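Local coordinates for protein HepC.19480.a.B1 (Helicobacter pylori, PDB 6MTZ) that is of unknown function but is probably a DHH/DHHA1-type phosphoesterase that hydrolyses phosphoester bonds, at residues Ser15-Gly21 with Ser70-Leu74; Arg123-Lys127 with Val152-Asn156; His255-Val259 with Tyr341-Lys345; Lys264-Tyr270 with Phe289-Val295. All coordinates share one frame; numbering follows the deposited sequence.

Contact 1. Residues Ser15-Gly21 with Ser70-Leu74; sequences SHIDLDG and SDLNL
Three aspartates and two serines make the polar part of this contact. Asp71 reaches from the loop after strand 64-70 into the start of the helix at Leu19, where its OD2 is 3.3 Å from Asp18 OD1 and its OD1 is 3.5 Å from Asp20 OD2. These pairs are like charges; a water mediates the first, 2.7 Å from Asp18 OD2 and 2.6 Å from Asp71 OD2. Asp20 OD1 accepts from Thr126 N and OD2 from Ala125 N, which holds it beside Asp71. Asp18 N-caps the helix, its OD1 accepting from Gly21 N at 2.9 Å. The serines meet hydroxyl to hydroxyl: Ser15 OG donates to Gly21 O and lies 2.9 Å from Ser70 OG, which is hydrogen-bonded to His13 NE2. In van der Waals contact, Leu72 CD2 packs obliquely on the His16 ring, 3.5 Å from ND1, and His16 CB abuts Asp71 OD2, ring and carboxylate nearly perpendicular. SHIDLDG and SDLN resemble the first two DHH phosphoesterase motifs, in which such aspartates bind metal; the cluster, with a water modelled here, is consistent with such a site. The contact lies at the C-terminal ends of parallel strands 10-15 and 64-70, with helix 19-29 following the first and Asp102 of strand 95-102 beside Asp71.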
loop_
_atom_site.group_PDB
_atom_site.type_symbol
_atom_site.label_atom_id
_atom_site.label_comp_id
_atom_site.label_asym_id
_atom_site.label_seq_id
_atom_site.Cartn_x
_atom_site.Cartn_y
_atom_site.Cartn_z
ATOM N N SER A 15 7.018 -6.425 1.305
ATOM C CA SER A 15 6.674 -7.151 0.082
ATOM C C SER A 15 6.278 -6.179 -1.026
ATOM O O SER A 15 6.081 -4.980 -0.798
ATOM C CB SER A 15 5.535 -8.162 0.316
ATOM O OG SER A 15 5.484 -9.097 -0.750
ATOM N N HIS A 16 6.158 -6.718 -2.239
ATOM C CA HIS A 16 5.783 -5.932 -3.417
ATOM C C HIS A 16 4.295 -5.562 -3.327
ATOM O O HIS A 16 3.645 -5.771 -2.304
ATOM C CB HIS A 16 6.112 -6.721 -4.679
ATOM C CG HIS A 16 6.088 -5.917 -5.947
ATOM N ND1 HIS A 16 6.786 -4.742 -6.095
ATOM C CD2 HIS A 16 5.469 -6.140 -7.134
ATOM C CE1 HIS A 16 6.594 -4.268 -7.316
ATOM N NE2 HIS A 16 5.801 -5.096 -7.967
ATOM N N ILE A 17 3.723 -5.037 -4.411
ATOM C CA ILE A 17 2.359 -4.516 -4.380
ATOM C C ILE A 17 1.376 -5.275 -5.258
ATOM O O ILE A 17 0.178 -4.994 -5.171
ATOM C CB ILE A 17 2.310 -3.017 -4.747
ATOM C CG1 ILE A 17 2.961 -2.781 -6.116
ATOM C CG2 ILE A 17 2.935 -2.174 -3.645
ATOM C CD1 ILE A 17 2.535 -1.498 -6.750
ATOM N N ASP A 18 1.786 -6.210 -6.103
ATOM C CA ASP A 18 0.784 -6.831 -6.968
ATOM C C ASP A 18 0.170 -8.036 -6.237
ATOM O O ASP A 18 0.306 -8.168 -5.017
ATOM C CB ASP A 18 1.416 -7.190 -8.314
ATOM C CG ASP A 18 2.621 -8.097 -8.151
ATOM O OD1 ASP A 18 2.910 -8.510 -7.010
ATOM O OD2 ASP A 18 3.282 -8.402 -9.157
ATOM N N LEU A 19 -0.495 -8.937 -6.963
ATOM C CA LEU A 19 -1.141 -10.082 -6.318
ATOM C C LEU A 19 -0.118 -10.965 -5.596
ATOM O O LEU A 19 -0.324 -11.363 -4.447
ATOM C CB LEU A 19 -1.915 -10.905 -7.356
ATOM C CG LEU A 19 -2.397 -12.295 -6.886
ATOM C CD1 LEU A 19 -3.432 -12.172 -5.793
ATOM C CD2 LEU A 19 -2.980 -13.142 -8.010
ATOM N N ASP A 20 0.976 -11.319 -6.277
ATOM C CA ASP A 20 2.030 -12.095 -5.623
ATOM C C ASP A 20 2.540 -11.358 -4.390
ATOM O O ASP A 20 2.678 -11.942 -3.307
ATOM C CB ASP A 20 3.174 -12.369 -6.622
ATOM C CG ASP A 20 4.120 -13.506 -6.176
ATOM O OD1 ASP A 20 3.826 -14.209 -5.193
ATOM O OD2 ASP A 20 5.174 -13.700 -6.831
ATOM N N GLY A 21 2.778 -10.047 -4.527
ATOM C CA GLY A 21 3.315 -9.284 -3.413
ATOM C C GLY A 21 2.407 -9.261 -2.196
ATOM O O GLY A 21 2.877 -9.388 -1.061
ATOM N N SER A 70 9.949 -10.201 0.583
ATOM C CA SER A 70 9.417 -11.123 -0.410
ATOM C C SER A 70 9.049 -10.370 -1.676
ATOM O O SER A 70 8.523 -9.254 -1.609
ATOM C CB SER A 70 8.172 -11.866 0.113
ATOM O OG SER A 70 7.223 -10.939 0.618
ATOM N N ASP A 71 9.344 -10.989 -2.828
ATOM C CA ASP A 71 8.893 -10.543 -4.142
ATOM C C ASP A 71 9.544 -9.233 -4.570
ATOM O O ASP A 71 8.985 -8.482 -5.382
ATOM C CB ASP A 71 7.364 -10.410 -4.187
ATOM C CG ASP A 71 6.818 -10.453 -5.597
ATOM O OD1 ASP A 71 7.464 -11.097 -6.471
ATOM O OD2 ASP A 71 5.755 -9.828 -5.832
ATOM N N LEU A 72 10.707 -8.934 -4.019
ATOM C CA LEU A 72 11.460 -7.746 -4.381
ATOM C C LEU A 72 12.907 -8.156 -4.578
ATOM O O LEU A 72 13.410 -9.030 -3.861
ATOM C CB LEU A 72 11.361 -6.680 -3.294
ATOM C CG LEU A 72 9.973 -6.110 -2.994
ATOM C CD1 LEU A 72 9.945 -5.579 -1.575
ATOM C CD2 LEU A 72 9.604 -4.997 -3.972
ATOM N N ASN A 73 13.579 -7.556 -5.547
ATOM C CA ASN A 73 15.016 -7.749 -5.634
ATOM C C ASN A 73 15.700 -6.470 -5.194
ATOM O O ASN A 73 15.201 -5.369 -5.443
ATOM C CB ASN A 73 15.472 -8.185 -7.028
ATOM C CG ASN A 73 15.263 -7.146 -8.077
ATOM O OD1 ASN A 73 14.180 -6.580 -8.201
ATOM N ND2 ASN A 73 16.302 -6.904 -8.876
ATOM N N LEU A 74 16.805 -6.625 -4.477
ATOM C CA LEU A 74 17.593 -5.506 -3.996
ATOM C C LEU A 74 18.822 -5.365 -4.878
ATOM O O LEU A 74 19.353 -6.358 -5.388
ATOM C CB LEU A 74 18.004 -5.713 -2.532
ATOM C CG LEU A 74 16.900 -6.095 -1.528
ATOM C CD1 LEU A 74 17.487 -6.391 -0.146
ATOM C CD2 LEU A 74 15.858 -5.000 -1.431
HETATM O O HOH W 1 5.521 -9.696 -8.453
#

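Contact 2. Residues Arg123-Lys127 with Val152-Asn156; sequences RCATK and VEMVN. With EDO (1,2-ethanediol), chain C.
Asn156 OD1 receives the backbone N-H of Cys124 at 2.8 Å, in a nearly straight bond (175°), and so ties helix 145-159 to the N-cap of helix 125-136 in what appears to be the DHH domain. The donor stands somewhat out of the amide carbonyl plane. Lys127, in the first turn of its helix, stretches out fully extended: its CD passes 3.7 Å from Asn156 CG, and its NZ forms a salt bridge with Glu153 OE1 at 2.9 Å, on the syn lone pair. The Glu153 CB points away from 123-127; the bend at chi2 (66°) brings its carboxylate back to Lys127. Between the helices, Val152 CG1 packs 3.6 Å from Lys127 CA, while Val155 CG1 lies against both Cys124 SG and Thr126 OG1. Further out, Asp20 of helix 19-29 lies at the helix start, and Arg123 turns off to salt bridges with Asp120 and Glu131. A 1,2-ethanediol, probably from the crystallisation liquor, donates a hydrogen bond from O1 to Glu153 OE1 and is also hydrogen-bonded to Glu131 OE1. In the capping bond sulfur is the acceptor: Lys127 N donates to Cys124 SG at 3.3 Å.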
loop_
_atom_site.group_PDB
_atom_site.type_symbol
_atom_site.label_atom_id
_atom_site.label_comp_id
_atom_site.label_asym_id
_atom_site.label_seq_id
_atom_site.Cartn_x
_atom_site.Cartn_y
_atom_site.Cartn_z
ATOM N N ARG A 123 9.215 -20.514 -8.967
ATOM C CA ARG A 123 8.020 -20.400 -8.141
ATOM C C ARG A 123 7.682 -18.932 -7.958
ATOM O O ARG A 123 8.555 -18.065 -8.030
ATOM C CB ARG A 123 8.204 -21.042 -6.753
ATOM C CG ARG A 123 8.125 -22.571 -6.728
ATOM C CD ARG A 123 8.433 -23.104 -5.339
ATOM N NE ARG A 123 9.841 -22.916 -4.991
ATOM C CZ ARG A 123 10.319 -22.942 -3.750
ATOM N NH1 ARG A 123 9.506 -23.139 -2.722
ATOM N NH2 ARG A 123 11.618 -22.760 -3.533
ATOM N N CYS A 124 6.409 -18.659 -7.711
ATOM C CA CYS A 124 6.051 -17.310 -7.326
ATOM C C CYS A 124 6.528 -17.061 -5.902
ATOM O O CYS A 124 6.803 -17.995 -5.136
ATOM C CB CYS A 124 4.541 -17.089 -7.432
ATOM S SG CYS A 124 3.591 -17.877 -6.095
ATOM N N ALA A 125 6.629 -15.777 -5.548
ATOM C CA ALA A 125 7.111 -15.423 -4.218
ATOM C C ALA A 125 6.185 -15.955 -3.134
ATOM O O ALA A 125 6.655 -16.411 -2.086
ATOM C CB ALA A 125 7.267 -13.909 -4.102
ATOM N N THR A 126 4.864 -15.920 -3.369
ATOM C CA THR A 126 3.932 -16.407 -2.357
ATOM C C THR A 126 4.192 -17.872 -2.005
ATOM O O THR A 126 4.167 -18.245 -0.828
ATOM C CB THR A 126 2.493 -16.209 -2.829
ATOM O OG1 THR A 126 2.214 -14.809 -2.863
ATOM C CG2 THR A 126 1.518 -16.846 -1.849
ATOM N N LYS A 127 4.475 -18.712 -3.005
ATOM C CA LYS A 127 4.708 -20.120 -2.713
ATOM C C LYS A 127 6.028 -20.313 -1.977
ATOM O O LYS A 127 6.107 -21.114 -1.039
ATOM C CB LYS A 127 4.676 -20.942 -4.001
ATOM C CG LYS A 127 4.768 -22.459 -3.766
ATOM C CD LYS A 127 4.228 -23.233 -4.980
ATOM C CE LYS A 127 4.169 -24.750 -4.704
ATOM N NZ LYS A 127 3.944 -25.532 -5.961
ATOM N N VAL A 152 -2.465 -20.503 -2.322
ATOM C CA VAL A 152 -1.062 -20.332 -2.683
ATOM C C VAL A 152 -0.802 -20.888 -4.073
ATOM O O VAL A 152 -0.188 -20.226 -4.919
ATOM C CB VAL A 152 -0.159 -20.990 -1.628
ATOM C CG1 VAL A 152 1.263 -21.120 -2.160
ATOM C CG2 VAL A 152 -0.191 -20.165 -0.353
ATOM N N GLU A 153 -1.283 -22.107 -4.333
ATOM C CA GLU A 153 -1.049 -22.740 -5.624
ATOM C C GLU A 153 -1.695 -21.944 -6.758
ATOM O O GLU A 153 -1.125 -21.823 -7.853
ATOM C CB GLU A 153 -1.564 -24.182 -5.592
ATOM C CG GLU A 153 -1.140 -25.010 -6.811
ATOM C CD GLU A 153 0.378 -25.254 -6.886
ATOM O OE1 GLU A 153 1.095 -25.073 -5.868
ATOM O OE2 GLU A 153 0.857 -25.632 -7.978
ATOM N N MET A 154 -2.881 -21.382 -6.505
ATOM C CA MET A 154 -3.550 -20.542 -7.497
ATOM C C MET A 154 -2.683 -19.348 -7.872
ATOM O O MET A 154 -2.447 -19.079 -9.056
ATOM C CB MET A 154 -4.901 -20.062 -6.951
ATOM C CG MET A 154 -5.493 -18.866 -7.750
ATOM S SD MET A 154 -6.719 -17.881 -6.848
ATOM C CE MET A 154 -5.678 -16.772 -5.892
ATOM N N VAL A 155 -2.194 -18.619 -6.869
ATOM C CA VAL A 155 -1.265 -17.531 -7.138
ATOM C C VAL A 155 -0.071 -18.040 -7.930
ATOM O O VAL A 155 0.382 -17.388 -8.881
ATOM C CB VAL A 155 -0.823 -16.849 -5.830
ATOM C CG1 VAL A 155 0.297 -15.846 -6.105
ATOM C CG2 VAL A 155 -2.001 -16.148 -5.173
ATOM N N ASN A 156 0.447 -19.217 -7.576
ATOM C CA ASN A 156 1.614 -19.727 -8.297
ATOM C C ASN A 156 1.287 -19.939 -9.771
ATOM O O ASN A 156 2.045 -19.515 -10.652
ATOM C CB ASN A 156 2.128 -21.025 -7.669
ATOM C CG ASN A 156 3.537 -21.389 -8.165
ATOM O OD1 ASN A 156 4.524 -20.742 -7.800
ATOM N ND2 ASN A 156 3.622 -22.390 -9.024
HETATM C C1 EDO C . 0.662 -25.090 -1.858
HETATM O O1 EDO C . 0.507 -25.671 -3.159
HETATM C C2 EDO C . 2.087 -24.563 -1.687
HETATM O O2 EDO C . 2.893 -25.483 -0.941
#

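Contact 3. Residues His255-Val259 with Tyr341-Lys345; sequences HDCSV and YRDIK
The first turn of helix 341-353 packs beside residues 255-257 and the start of edge strand 258-261, with Cys257 CA 7.6 Å from Lys345 CA. This is helix-on-sheet packing in the C-terminal alpha/beta domain, probably a DHHA1 domain. Two side chains one helical turn apart, Tyr341 and Lys345, do most of the bridging. Tyr341 extends its ring toward Cys257, whose SG sits 4.4 Å from the ring centroid in an oblique sulfur-aromatic contact. The phenol oxygen presses on the same residue, Tyr341 OH lying 3.2 Å from Cys257 CA, but its hydrogen bond goes to Leu268 O on the next strand, so the ring reaches past the edge of the sheet. At the ring edge, near its plane, comes Asp256 O, 3.6 Å from Tyr341 CE2. That same carbonyl oxygen takes a hydrogen bond from Lys345 NZ at 2.7 Å, the ammonium lying well above the carbonyl plane (52°) and not on a lone pair. Every torsion of Lys345 is near 180°, and the straight chain carries CE alongside Ser258 O at 3.3 Å; a weak, long ion pair joins NZ to Glu349 on its own helix. Next to the ammonium, one water donates to two backbone carbonyls, His255 O at 2.7 Å and Ser258 O at 2.8 Å.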
loop_
_atom_site.group_PDB
_atom_site.type_symbol
_atom_site.label_atom_id
_atom_site.label_comp_id
_atom_site.label_asym_id
_atom_site.label_seq_id
_atom_site.Cartn_x
_atom_site.Cartn_y
_atom_site.Cartn_z
ATOM N N HIS A 255 -4.866 17.072 12.187
ATOM C CA HIS A 255 -3.792 17.835 12.802
ATOM C C HIS A 255 -2.487 17.679 12.023
ATOM O O HIS A 255 -1.768 18.663 11.828
ATOM C CB HIS A 255 -3.666 17.445 14.281
ATOM C CG HIS A 255 -4.856 17.852 15.109
ATOM N ND1 HIS A 255 -5.191 17.236 16.299
ATOM C CD2 HIS A 255 -5.792 18.814 14.910
ATOM C CE1 HIS A 255 -6.278 17.801 16.795
ATOM N NE2 HIS A 255 -6.663 18.760 15.971
ATOM N N ASP A 256 -2.193 16.481 11.507
ATOM C CA ASP A 256 -0.964 16.312 10.731
ATOM C C ASP A 256 -1.050 16.941 9.341
ATOM O O ASP A 256 -0.020 17.344 8.790
ATOM C CB ASP A 256 -0.602 14.831 10.593
ATOM C CG ASP A 256 -0.290 14.171 11.939
ATOM O OD1 ASP A 256 0.173 14.871 12.859
ATOM O OD2 ASP A 256 -0.511 12.949 12.078
ATOM N N CYS A 257 -2.239 17.040 8.751
ATOM C CA CYS A 257 -2.339 17.428 7.348
ATOM C C CYS A 257 -2.810 18.867 7.146
ATOM O O CYS A 257 -3.120 19.250 6.011
ATOM C CB CYS A 257 -3.260 16.463 6.598
ATOM S SG CYS A 257 -2.707 14.735 6.709
ATOM N N SER A 258 -2.846 19.675 8.207
ATOM C CA SER A 258 -3.353 21.038 8.106
ATOM C C SER A 258 -2.279 21.970 7.572
ATOM O O SER A 258 -1.127 21.919 8.010
ATOM C CB SER A 258 -3.827 21.538 9.460
ATOM O OG SER A 258 -5.125 21.072 9.728
ATOM N N VAL A 259 -2.660 22.826 6.634
ATOM C CA VAL A 259 -1.769 23.833 6.080
ATOM C C VAL A 259 -2.526 25.154 6.058
ATOM O O VAL A 259 -3.759 25.188 6.070
ATOM C CB VAL A 259 -1.259 23.444 4.672
ATOM C CG1 VAL A 259 -0.184 22.373 4.790
ATOM C CG2 VAL A 259 -2.418 22.936 3.804
ATOM N N TYR A 341 5.614 11.719 4.459
ATOM C CA TYR A 341 4.596 12.760 4.309
ATOM C C TYR A 341 5.071 14.104 4.863
ATOM O O TYR A 341 4.741 15.162 4.311
ATOM C CB TYR A 341 3.281 12.339 4.979
ATOM C CG TYR A 341 2.260 13.465 4.959
ATOM C CD1 TYR A 341 1.488 13.697 3.830
ATOM C CD2 TYR A 341 2.091 14.310 6.061
ATOM C CE1 TYR A 341 0.566 14.739 3.786
ATOM C CE2 TYR A 341 1.168 15.355 6.026
ATOM C CZ TYR A 341 0.408 15.558 4.886
ATOM O OH TYR A 341 -0.509 16.582 4.827
ATOM N N ARG A 342 5.843 14.094 5.953
ATOM C CA ARG A 342 6.315 15.361 6.508
ATOM C C ARG A 342 7.179 16.120 5.498
ATOM O O ARG A 342 7.084 17.351 5.387
ATOM C CB ARG A 342 7.083 15.120 7.811
ATOM N N ASP A 343 8.014 15.398 4.742
ATOM C CA ASP A 343 8.846 16.029 3.715
ATOM C C ASP A 343 8.000 16.757 2.679
ATOM O O ASP A 343 8.352 17.854 2.229
ATOM C CB ASP A 343 9.713 14.984 3.022
ATOM C CG ASP A 343 10.848 14.499 3.891
ATOM O OD1 ASP A 343 11.199 15.194 4.868
ATOM O OD2 ASP A 343 11.395 13.422 3.583
ATOM N N ILE A 344 6.892 16.150 2.277
ATOM C CA ILE A 344 6.018 16.771 1.289
ATOM C C ILE A 344 5.353 18.004 1.876
ATOM O O ILE A 344 5.287 19.064 1.233
ATOM C CB ILE A 344 4.995 15.730 0.787
ATOM C CG1 ILE A 344 5.685 14.759 -0.182
ATOM C CG2 ILE A 344 3.807 16.400 0.109
ATOM C CD1 ILE A 344 5.481 13.307 0.128
ATOM N N LYS A 345 4.899 17.903 3.125
ATOM C CA LYS A 345 4.179 19.000 3.760
ATOM C C LYS A 345 5.066 20.220 3.939
ATOM O O LYS A 345 4.630 21.351 3.700
ATOM C CB LYS A 345 3.634 18.540 5.105
ATOM C CG LYS A 345 2.785 19.575 5.817
ATOM C CD LYS A 345 2.472 19.103 7.229
ATOM C CE LYS A 345 1.558 20.078 7.946
ATOM N NZ LYS A 345 1.303 19.661 9.349
HETATM O O HOH W 2 -0.583 20.717 10.443
#

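Contact 4. Residues Lys264-Tyr270 with Phe289-Val295; sequences KKGFLSY and FDFYIDV
Lys265 turns at chi3 (81°) and lays its aliphatic end flat on Phe289, while Phe291, with CG between its backbone N and carbonyl carbon (chi1 64°), swings its ring over Gly266. Lys265 CE stands 3.5 Å from the Phe289 centroid, over the middle of the ring, and NZ follows as a cation-pi partner at 4.2 Å before its salt bridge with Asp288. On the opposite face of Phe289 arrives the edge of Phe267, a T-shaped pair with planes at 68°. Phe267 and Tyr292 lie side by side and nearly parallel, slid apart so that they barely overlap; with Phe289 they form an aromatic cluster, joined by Phe282. On the other side of the sheet, Gly266 CA makes a CH-pi contact 3.5 Å from the Phe291 centroid, and Leu268 CD1 meets Val295 CG2, with Ile293 between Phe291 and Val295.

A hydrogen-bonded chain of two hydroxyls and a carboxylate runs along the Phe267 side: Tyr292 OH donates to Ser269 OG at 2.8 Å, and Ser269 OG donates to Asp294 OD1 at 2.5 Å. Asp294 also accepts from the backbone N of Met272 and Gly273, holding the loop after strand 264-270. At the other end, Asp290 OD2 takes Lys265 N at 2.7 Å, and Lys265 O accepts from both Asp290 N and Phe291 N. Backbone bonds such as Ile293 N to Phe267 O (2.9 Å) continue the parallel pairing. Strands 264-270 and 291-295, linked through helix 276-285, make a beta-alpha-beta crossover within the mixed sheet of the probable DHHA1 domain.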
loop_
_atom_site.group_PDB
_atom_site.type_symbol
_atom_site.label_atom_id
_atom_site.label_comp_id
_atom_site.label_asym_id
_atom_site.label_seq_id
_atom_site.Cartn_x
_atom_site.Cartn_y
_atom_site.Cartn_z
ATOM N N LYS A 264 -6.744 31.419 5.548
ATOM C CA LYS A 264 -7.528 30.222 5.272
ATOM C C LYS A 264 -6.784 28.960 5.711
ATOM O O LYS A 264 -5.551 28.890 5.663
ATOM C CB LYS A 264 -7.875 30.130 3.780
ATOM C CG LYS A 264 -8.422 31.427 3.183
ATOM C CD LYS A 264 -9.794 31.759 3.733
ATOM C CE LYS A 264 -10.354 33.031 3.114
ATOM N NZ LYS A 264 -11.782 33.229 3.515
ATOM N N LYS A 265 -7.546 27.958 6.141
ATOM C CA LYS A 265 -6.990 26.665 6.536
ATOM C C LYS A 265 -7.312 25.625 5.476
ATOM O O LYS A 265 -8.462 25.511 5.039
ATOM C CB LYS A 265 -7.528 26.203 7.899
ATOM C CG LYS A 265 -6.973 24.840 8.333
ATOM C CD LYS A 265 -7.274 24.487 9.800
ATOM C CE LYS A 265 -8.689 23.938 9.987
ATOM N NZ LYS A 265 -8.942 23.472 11.386
ATOM N N GLY A 266 -6.304 24.852 5.080
ATOM C CA GLY A 266 -6.498 23.790 4.120
ATOM C C GLY A 266 -5.990 22.467 4.640
ATOM O O GLY A 266 -5.252 22.389 5.625
ATOM N N PHE A 267 -6.390 21.400 3.948
ATOM C CA PHE A 267 -5.989 20.035 4.255
ATOM C C PHE A 267 -5.197 19.514 3.066
ATOM O O PHE A 267 -5.684 19.562 1.929
ATOM C CB PHE A 267 -7.214 19.155 4.530
ATOM C CG PHE A 267 -6.887 17.728 4.919
ATOM C CD1 PHE A 267 -6.390 16.822 3.986
ATOM C CD2 PHE A 267 -7.136 17.274 6.205
ATOM C CE1 PHE A 267 -6.113 15.523 4.338
ATOM C CE2 PHE A 267 -6.864 15.963 6.563
ATOM C CZ PHE A 267 -6.355 15.087 5.624
ATOM N N LEU A 268 -3.997 19.006 3.332
ATOM C CA LEU A 268 -3.062 18.581 2.295
ATOM C C LEU A 268 -2.964 17.062 2.270
ATOM O O LEU A 268 -2.587 16.441 3.274
ATOM C CB LEU A 268 -1.683 19.197 2.528
ATOM C CG LEU A 268 -0.584 18.518 1.715
ATOM C CD1 LEU A 268 -0.708 18.899 0.267
ATOM C CD2 LEU A 268 0.776 18.908 2.258
ATOM N N SER A 269 -3.292 16.469 1.128
ATOM C CA SER A 269 -3.084 15.050 0.886
ATOM C C SER A 269 -2.048 14.882 -0.223
ATOM O O SER A 269 -1.609 15.860 -0.836
ATOM C CB SER A 269 -4.401 14.362 0.526
ATOM O OG SER A 269 -4.821 14.726 -0.774
ATOM N N TYR A 270 -1.683 13.627 -0.507
ATOM C CA TYR A 270 -0.602 13.328 -1.445
ATOM C C TYR A 270 -0.928 12.092 -2.259
ATOM O O TYR A 270 -1.269 11.055 -1.685
ATOM C CB TYR A 270 0.713 13.099 -0.711
ATOM C CG TYR A 270 1.911 12.819 -1.589
ATOM C CD1 TYR A 270 2.462 13.821 -2.378
ATOM C CD2 TYR A 270 2.535 11.571 -1.578
ATOM C CE1 TYR A 270 3.577 13.598 -3.157
ATOM C CE2 TYR A 270 3.671 11.327 -2.364
ATOM C CZ TYR A 270 4.182 12.346 -3.152
ATOM O OH TYR A 270 5.302 12.132 -3.933
ATOM N N PHE A 289 -12.443 23.735 7.578
ATOM C CA PHE A 289 -11.443 23.876 6.531
ATOM C C PHE A 289 -11.997 24.714 5.385
ATOM O O PHE A 289 -13.178 24.612 5.036
ATOM C CB PHE A 289 -10.996 22.504 6.025
ATOM C CG PHE A 289 -10.059 21.794 6.967
ATOM C CD1 PHE A 289 -10.554 21.046 8.024
ATOM C CD2 PHE A 289 -8.681 21.896 6.807
ATOM C CE1 PHE A 289 -9.694 20.400 8.895
ATOM C CE2 PHE A 289 -7.819 21.253 7.667
ATOM C CZ PHE A 289 -8.324 20.501 8.711
ATOM N N ASP A 290 -11.136 25.557 4.822
ATOM C CA ASP A 290 -11.487 26.430 3.709
ATOM C C ASP A 290 -11.121 25.867 2.348
ATOM O O ASP A 290 -11.781 26.207 1.360
ATOM C CB ASP A 290 -10.796 27.775 3.871
ATOM C CG ASP A 290 -11.119 28.403 5.185
ATOM O OD1 ASP A 290 -12.319 28.659 5.413
ATOM O OD2 ASP A 290 -10.193 28.582 6.002
ATOM N N PHE A 291 -10.077 25.045 2.254
ATOM C CA PHE A 291 -9.740 24.467 0.966
ATOM C C PHE A 291 -9.106 23.109 1.171
ATOM O O PHE A 291 -8.724 22.721 2.278
ATOM C CB PHE A 291 -8.824 25.385 0.148
ATOM C CG PHE A 291 -7.479 25.615 0.763
ATOM C CD1 PHE A 291 -7.316 26.549 1.782
ATOM C CD2 PHE A 291 -6.367 24.912 0.307
ATOM C CE1 PHE A 291 -6.064 26.780 2.348
ATOM C CE2 PHE A 291 -5.107 25.123 0.866
ATOM C CZ PHE A 291 -4.951 26.059 1.890
ATOM N N TYR A 292 -9.015 22.385 0.071
ATOM C CA TYR A 292 -8.391 21.083 0.021
ATOM C C TYR A 292 -7.311 21.158 -1.042
ATOM O O TYR A 292 -7.511 21.781 -2.089
ATOM C CB TYR A 292 -9.433 19.991 -0.297
ATOM C CG TYR A 292 -8.917 18.584 -0.138
ATOM C CD1 TYR A 292 -8.115 18.011 -1.110
ATOM C CD2 TYR A 292 -9.227 17.830 0.987
ATOM C CE1 TYR A 292 -7.626 16.729 -0.969
ATOM C CE2 TYR A 292 -8.741 16.548 1.139
ATOM C CZ TYR A 292 -7.941 16.004 0.151
ATOM O OH TYR A 292 -7.444 14.733 0.277
ATOM N N ILE A 293 -6.153 20.564 -0.761
ATOM C CA ILE A 293 -5.044 20.605 -1.703
ATOM C C ILE A 293 -4.396 19.225 -1.744
ATOM O O ILE A 293 -4.096 18.640 -0.699
ATOM C CB ILE A 293 -4.034 21.712 -1.340
ATOM C CG1 ILE A 293 -2.842 21.706 -2.298
ATOM C CG2 ILE A 293 -3.574 21.603 0.125
ATOM C CD1 ILE A 293 -1.920 22.905 -2.125
ATOM N N ASP A 294 -4.238 18.686 -2.949
ATOM C CA ASP A 294 -3.542 17.429 -3.184
ATOM C C ASP A 294 -2.371 17.682 -4.124
ATOM O O ASP A 294 -2.497 18.426 -5.103
ATOM C CB ASP A 294 -4.484 16.371 -3.781
ATOM C CG ASP A 294 -3.823 15.018 -3.948
ATOM O OD1 ASP A 294 -3.639 14.296 -2.939
ATOM O OD2 ASP A 294 -3.496 14.670 -5.098
ATOM N N VAL A 295 -1.229 17.079 -3.807
ATOM C CA VAL A 295 -0.029 17.141 -4.633
ATOM C C VAL A 295 0.352 15.721 -5.026
ATOM O O VAL A 295 0.157 14.778 -4.252
ATOM C CB VAL A 295 1.138 17.827 -3.887
ATOM C CG1 VAL A 295 2.276 18.149 -4.848
ATOM C CG2 VAL A 295 0.644 19.079 -3.180
#

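How the contacts relate
From the N terminus, contact 1 closes a 48-residue loop, joining the ends of strands 10-15 and 64-70 in the five-stranded parallel sheet. Contact 2 opens only afterwards and closes a shorter, helical loop; the two touch at Asp20. Both belong to the N-terminal part of the molecule. Across the chain's centre, contact 3 spans 81 residues and brings the C-terminal helix back to strand 258-261, and contact 4 falls wholly within that span, pairing strands 264-270 and 291-295. Contacts 3 and 4 share the mixed sheet and touch at Tyr341 and Leu268. No loops cross, and the two groups have centres at least 28 Å apart.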